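Local coordinates for nicking enzyme (PDB 4HT4), which probably nicks one DNA strand of a conjugative plasmid, as a MobA/MobL-family relaxase, to start its transfer between Staphylococcus aureus cells, at residues A18-A23 and K39-K44; E113-D118 and L133-R138. The protein carries 1 engineered substitution. All coordinates share one frame; numbering follows the deposited sequence.

Overall arrangement
Contact 2 is the core contact: every touching residue is buried, and its centre lies about 6 Å from that of the chain, against about 15 Å for the partly buried contact 1. Contact 1 sets helix 18-26 against strand 37-40 and the turn after it without a hydrogen bond between its segments; contact 2 joins strands 117-122 and 130-136 of the five-stranded antiparallel sheet through four. Although their centres are about 18 Å apart, the two meet where L134 CD1 of the sheet packs against K21 CB of the helix, 3.8 Å away. Contact 2 also bonds to DNA through R138, whereas contact 1 stays about 10 Å from the nucleic acid at its nearest atom.

Contact 1: A18-A23 and K39-K44; sequences ATAKSA and KDYSNK
T19 OG1 is gripped by two groups beyond the contact, S17 OG and D32 OD2, while the K39 side chain crosses that of T19 obliquely, K39 CG lying 3.7 Å from T19 OG1. The chi1 of T19, 52°, sets that hydroxyl between its own backbone N and carbonyl carbon, on the side facing 39-44. K39 NZ is in long, weak ion pairs with E35 and E37. A23 makes the second foothold: its CB sits 3.4 Å from K39 O and, near the ring plane, 3.6 Å from Y41 CD2 at the ring edge. The carbonyl oxygen of A20 approaches the same ring obliquely, 3.7 Å from Y41 CE2. No hydrogen bond links the segments, and what they share directly is van der Waals contact. Beyond the strand, Y41 to K44 form a type I turn, and S42 OG bonds to D40 OD1 at 2.7 Å, on the syn side of the carboxylate. F24 meets the Y41 ring edge-to-face. Helix 18-26 thus lies between the small hairpin 29-32/37-40, where K39 bonds to I30 through the backbone, and helix 64-74, where A18 touches W68 and T19 touches H72.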
loop_
_atom_site.group_PDB
_atom_site.type_symbol
_atom_site.label_atom_id
_atom_site.label_comp_id
_atom_site.label_asym_id
_atom_site.label_seq_id
_atom_site.Cartn_x
_atom_site.Cartn_y
_atom_site.Cartn_z
ATOM N N ALA A 18 -7.404 -2.524 9.692
ATOM C CA ALA A 18 -7.007 -1.550 8.684
ATOM C C ALA A 18 -6.799 -0.181 9.320
ATOM O O ALA A 18 -5.937 0.587 8.896
ATOM C CB ALA A 18 -8.048 -1.473 7.583
ATOM N N THR A 19 -7.598 0.119 10.341
ATOM C CA THR A 19 -7.486 1.387 11.053
ATOM C C THR A 19 -6.231 1.415 11.915
ATOM O O THR A 19 -5.601 2.458 12.077
ATOM C CB THR A 19 -8.715 1.652 11.939
ATOM O OG1 THR A 19 -8.950 0.519 12.784
ATOM C CG2 THR A 19 -9.944 1.901 11.081
ATOM N N ALA A 20 -5.874 0.260 12.467
ATOM C CA ALA A 20 -4.669 0.142 13.279
ATOM C C ALA A 20 -3.415 0.265 12.419
ATOM O O ALA A 20 -2.481 0.984 12.771
ATOM C CB ALA A 20 -4.668 -1.173 14.036
ATOM N N LYS A 21 -3.399 -0.443 11.293
ATOM C CA LYS A 21 -2.263 -0.411 10.375
ATOM C C LYS A 21 -2.057 0.967 9.756
ATOM O O LYS A 21 -0.928 1.447 9.661
ATOM C CB LYS A 21 -2.427 -1.460 9.275
ATOM C CG LYS A 21 -1.805 -2.803 9.609
ATOM C CD LYS A 21 -0.292 -2.690 9.714
ATOM C CE LYS A 21 0.320 -3.987 10.214
ATOM N NZ LYS A 21 -0.082 -5.146 9.373
ATOM N N SER A 22 -3.149 1.600 9.337
ATOM C CA SER A 22 -3.075 2.921 8.725
ATOM C C SER A 22 -2.576 3.960 9.720
ATOM O O SER A 22 -1.898 4.914 9.344
ATOM C CB SER A 22 -4.437 3.339 8.172
ATOM O OG SER A 22 -5.415 3.363 9.195
ATOM N N ALA A 23 -2.913 3.767 10.990
ATOM C CA ALA A 23 -2.472 4.672 12.045
ATOM C C ALA A 23 -1.025 4.391 12.428
ATOM O O ALA A 23 -0.246 5.313 12.672
ATOM C CB ALA A 23 -3.375 4.548 13.259
ATOM N N LYS A 39 -7.426 4.527 17.445
ATOM C CA LYS A 39 -6.128 3.973 17.090
ATOM C C LYS A 39 -5.099 5.092 17.050
ATOM O O LYS A 39 -4.901 5.730 16.016
ATOM C CB LYS A 39 -6.202 3.274 15.733
ATOM C CG LYS A 39 -7.377 2.322 15.594
ATOM C CD LYS A 39 -7.310 1.206 16.625
ATOM C CE LYS A 39 -8.517 0.290 16.513
ATOM N NZ LYS A 39 -8.479 -0.809 17.517
ATOM N N ASP A 40 -4.451 5.332 18.184
ATOM C CA ASP A 40 -3.509 6.438 18.301
ATOM C C ASP A 40 -2.061 5.962 18.278
ATOM O O ASP A 40 -1.533 5.499 19.290
ATOM C CB ASP A 40 -3.781 7.237 19.575
ATOM C CG ASP A 40 -2.962 8.512 19.649
ATOM O OD1 ASP A 40 -2.521 9.001 18.588
ATOM O OD2 ASP A 40 -2.762 9.027 20.770
ATOM N N TYR A 41 -1.425 6.080 17.117
ATOM C CA TYR A 41 -0.013 5.753 16.975
ATOM C C TYR A 41 0.763 6.986 16.535
ATOM O O TYR A 41 1.750 6.882 15.809
ATOM C CB TYR A 41 0.184 4.628 15.959
ATOM C CG TYR A 41 -0.396 3.300 16.387
ATOM C CD1 TYR A 41 0.350 2.407 17.143
ATOM C CD2 TYR A 41 -1.688 2.937 16.028
ATOM C CE1 TYR A 41 -0.175 1.189 17.534
ATOM C CE2 TYR A 41 -2.221 1.722 16.414
ATOM C CZ TYR A 41 -1.462 0.853 17.166
ATOM O OH TYR A 41 -1.990 -0.358 17.553
ATOM N N SER A 42 0.314 8.153 16.986
ATOM C CA SER A 42 0.936 9.418 16.609
ATOM C C SER A 42 2.326 9.592 17.220
ATOM O O SER A 42 3.063 10.506 16.852
ATOM C CB SER A 42 0.037 10.592 17.002
ATOM O OG SER A 42 -0.280 10.555 18.381
ATOM N N ASN A 43 2.676 8.711 18.153
ATOM C CA ASN A 43 3.998 8.737 18.769
ATOM C C ASN A 43 5.003 7.878 18.005
ATOM O O ASN A 43 6.107 7.616 18.486
ATOM C CB ASN A 43 3.923 8.299 20.233
ATOM C CG ASN A 43 3.316 6.921 20.400
ATOM O OD1 ASN A 43 2.402 6.538 19.670
ATOM N ND2 ASN A 43 3.825 6.165 21.367
ATOM N N LYS A 44 4.612 7.442 16.811
ATOM C CA LYS A 44 5.485 6.648 15.956
ATOM C C LYS A 44 6.166 7.541 14.929
ATOM O O LYS A 44 5.951 8.754 14.913
ATOM C CB LYS A 44 4.691 5.546 15.253
ATOM C CG LYS A 44 4.096 4.514 16.196
ATOM C CD LYS A 44 5.184 3.739 16.918
ATOM C CE LYS A 44 4.595 2.656 17.806
ATOM N NZ LYS A 44 5.653 1.859 18.488
#

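Contact 2: E113-D118 and L133-R138. With nucleotides of chain B.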
loop_
_atom_site.group_PDB
_atom_site.type_symbol
_atom_site.label_atom_id
_atom_site.label_comp_id
_atom_site.label_asym_id
_atom_site.label_seq_id
_atom_site.Cartn_x
_atom_site.Cartn_y
_atom_site.Cartn_z
ATOM N N GLU A 113 -4.702 0.288 -11.574
ATOM C CA GLU A 113 -5.229 -1.054 -11.831
ATOM C C GLU A 113 -6.672 -1.468 -11.431
ATOM O O GLU A 113 -7.124 -2.506 -11.912
ATOM C CB GLU A 113 -4.233 -2.110 -11.332
ATOM C CG GLU A 113 -2.897 -2.076 -12.058
ATOM C CD GLU A 113 -1.975 -3.203 -11.641
ATOM O OE1 GLU A 113 -0.798 -2.923 -11.331
ATOM O OE2 GLU A 113 -2.424 -4.369 -11.632
ATOM N N GLY A 114 -7.410 -0.735 -10.587
ATOM C CA GLY A 114 -7.015 0.494 -9.924
ATOM C C GLY A 114 -7.423 0.497 -8.466
ATOM O O GLY A 114 -8.589 0.710 -8.133
HETATM N N MSE A 115 -6.448 0.257 -7.596
HETATM C CA MSE A 115 -6.694 0.158 -6.166
HETATM C C MSE A 115 -6.514 1.516 -5.499
HETATM O O MSE A 115 -6.066 2.474 -6.127
HETATM C CB MSE A 115 -5.724 -0.849 -5.545
HETATM C CG MSE A 115 -5.098 -1.789 -6.564
HETATM SE SE MSE A 115 -3.543 -2.754 -5.895
HETATM C CE MSE A 115 -4.443 -3.976 -4.689
ATOM N N ILE A 116 -6.876 1.594 -4.224
ATOM C CA ILE A 116 -6.575 2.769 -3.421
ATOM C C ILE A 116 -5.354 2.460 -2.567
ATOM O O ILE A 116 -5.340 1.477 -1.826
ATOM C CB ILE A 116 -7.749 3.160 -2.514
ATOM C CG1 ILE A 116 -8.984 3.495 -3.353
ATOM C CG2 ILE A 116 -7.366 4.340 -1.636
ATOM C CD1 ILE A 116 -10.165 3.962 -2.536
ATOM N N VAL A 117 -4.328 3.297 -2.678
ATOM C CA VAL A 117 -3.058 3.026 -2.018
ATOM C C VAL A 117 -2.749 4.020 -0.906
ATOM O O VAL A 117 -2.665 5.226 -1.140
ATOM C CB VAL A 117 -1.898 3.032 -3.025
ATOM C CG1 VAL A 117 -0.599 2.653 -2.336
ATOM C CG2 VAL A 117 -2.193 2.082 -4.173
ATOM N N ASP A 118 -2.579 3.502 0.304
ATOM C CA ASP A 118 -2.170 4.322 1.434
ATOM C C ASP A 118 -0.655 4.237 1.582
ATOM O O ASP A 118 -0.138 3.329 2.235
ATOM C CB ASP A 118 -2.851 3.845 2.716
ATOM C CG ASP A 118 -2.818 4.887 3.820
ATOM O OD1 ASP A 118 -1.932 5.767 3.794
ATOM O OD2 ASP A 118 -3.679 4.822 4.720
ATOM N N LEU A 133 2.778 -0.002 1.816
ATOM C CA LEU A 133 1.673 0.326 0.922
ATOM C C LEU A 133 0.411 -0.469 1.256
ATOM O O LEU A 133 0.301 -1.646 0.914
ATOM C CB LEU A 133 2.065 0.096 -0.541
ATOM C CG LEU A 133 3.017 1.093 -1.205
ATOM C CD1 LEU A 133 4.467 0.808 -0.848
ATOM C CD2 LEU A 133 2.823 1.078 -2.712
ATOM N N LEU A 134 -0.534 0.182 1.928
ATOM C CA LEU A 134 -1.825 -0.430 2.221
ATOM C C LEU A 134 -2.773 -0.272 1.040
ATOM O O LEU A 134 -3.140 0.844 0.670
ATOM C CB LEU A 134 -2.449 0.185 3.473
ATOM C CG LEU A 134 -2.254 -0.571 4.785
ATOM C CD1 LEU A 134 -2.963 0.146 5.919
ATOM C CD2 LEU A 134 -2.765 -1.994 4.652
ATOM N N CYS A 135 -3.172 -1.397 0.457
ATOM C CA CYS A 135 -4.009 -1.388 -0.734
ATOM C C CYS A 135 -5.349 -2.070 -0.484
ATOM O O CYS A 135 -5.425 -3.068 0.234
ATOM C CB CYS A 135 -3.283 -2.083 -1.885
ATOM S SG CYS A 135 -1.632 -1.432 -2.219
ATOM N N THR A 136 -6.404 -1.526 -1.084
ATOM C CA THR A 136 -7.736 -2.106 -0.963
ATOM C C THR A 136 -7.825 -3.422 -1.728
ATOM O O THR A 136 -7.092 -3.641 -2.692
ATOM C CB THR A 136 -8.821 -1.144 -1.479
ATOM O OG1 THR A 136 -8.552 -0.803 -2.844
ATOM C CG2 THR A 136 -8.846 0.123 -0.639
ATOM N N LEU A 137 -8.725 -4.297 -1.293
ATOM C CA LEU A 137 -8.896 -5.597 -1.928
ATOM C C LEU A 137 -10.084 -5.592 -2.886
ATOM O O LEU A 137 -10.383 -6.599 -3.527
ATOM C CB LEU A 137 -9.080 -6.688 -0.874
ATOM C CG LEU A 137 -7.949 -6.895 0.134
ATOM C CD1 LEU A 137 -8.330 -7.962 1.140
ATOM C CD2 LEU A 137 -6.669 -7.277 -0.577
ATOM N N ARG A 138 -10.758 -4.450 -2.976
ATOM C CA ARG A 138 -11.908 -4.306 -3.859
ATOM C C ARG A 138 -11.777 -3.049 -4.711
ATOM O O ARG A 138 -11.034 -2.129 -4.367
ATOM C CB ARG A 138 -13.203 -4.248 -3.047
ATOM C CG ARG A 138 -13.445 -5.457 -2.153
ATOM C CD ARG A 138 -14.572 -5.189 -1.167
ATOM N NE ARG A 138 -14.761 -6.288 -0.224
ATOM C CZ ARG A 138 -15.757 -7.166 -0.287
ATOM N NH1 ARG A 138 -16.666 -7.074 -1.248
ATOM N NH2 ARG A 138 -15.851 -8.132 0.616
ATOM P P DC B 16 -17.852 -10.806 -1.236
ATOM O OP1 DC B 16 -18.332 -9.467 -0.827
ATOM O OP2 DC B 16 -17.277 -11.001 -2.587
ATOM O "O5'" DC B 16 -16.773 -11.304 -0.165
ATOM C "C5'" DC B 16 -16.028 -12.483 -0.417
ATOM C "C4'" DC B 16 -15.681 -13.204 0.870
ATOM O "O4'" DC B 16 -16.365 -14.481 0.871
ATOM C "C3'" DC B 16 -14.191 -13.480 1.047
ATOM O "O3'" DC B 16 -13.711 -12.877 2.247
ATOM C "C2'" DC B 16 -14.048 -15.000 1.094
ATOM C "C1'" DC B 16 -15.474 -15.535 1.178
ATOM N N1 DC B 16 -15.716 -16.655 0.224
ATOM C C2 DC B 16 -15.510 -17.976 0.635
ATOM O O2 DC B 16 -15.131 -18.197 1.791
ATOM N N3 DC B 16 -15.732 -18.984 -0.243
ATOM C C4 DC B 16 -16.138 -18.710 -1.483
ATOM N N4 DC B 16 -16.345 -19.736 -2.313
ATOM C C5 DC B 16 -16.351 -17.371 -1.925
ATOM C C6 DC B 16 -16.130 -16.387 -1.046
#
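The R138 guanidinium meets DC16 of chain B edge-on: OP1 lies in its plane, 2.9 Å from R138 NH1 at an N-H...O angle of 154°, and R138 NH2 also donates to it at 3.2 Å. A weaker bond runs from NH2 to O5'. E75 forms a salt bridge with NE of the same group, and the side chains of V74, F146 and K149 touch R138. A second flat group, the D118 carboxylate, is buried and held by W68 NE1 at OD2 and R64 NE at OD1. The strands pair through D118 and L134, an antiparallel hydrogen-bonded pair, with D118 N to L134 O at 2.7 Å and L134 N returning to D118 O. V117 and C135 make the next, non-hydrogen-bonded pair. V117 CG1, anti to its backbone N (chi1 -176°), reaches L133 CD2 at 3.8 Å, and the two side chains cross. Next along, T136 OG1 stands in for the T136 carbonyl as acceptor: it takes the I116 N-H at 3.2 Å, nearly straight at 177°, and donates to R138 O. T136 N completes the link with I116 O. Selenomethionine M115 adds CE 3.6 Å from C135 CB. The same two strands carry the nickel ligands H122, H130 and H132, consistent with an HUH relaxase sheet in this N-terminal part of a longer protein. Chemically, the chain leaves a buried, mostly apolar strand pair and two residues after T136 presents R138, which bonds to backbone oxygens of the DNA, a grip that does not involve the cytosine base.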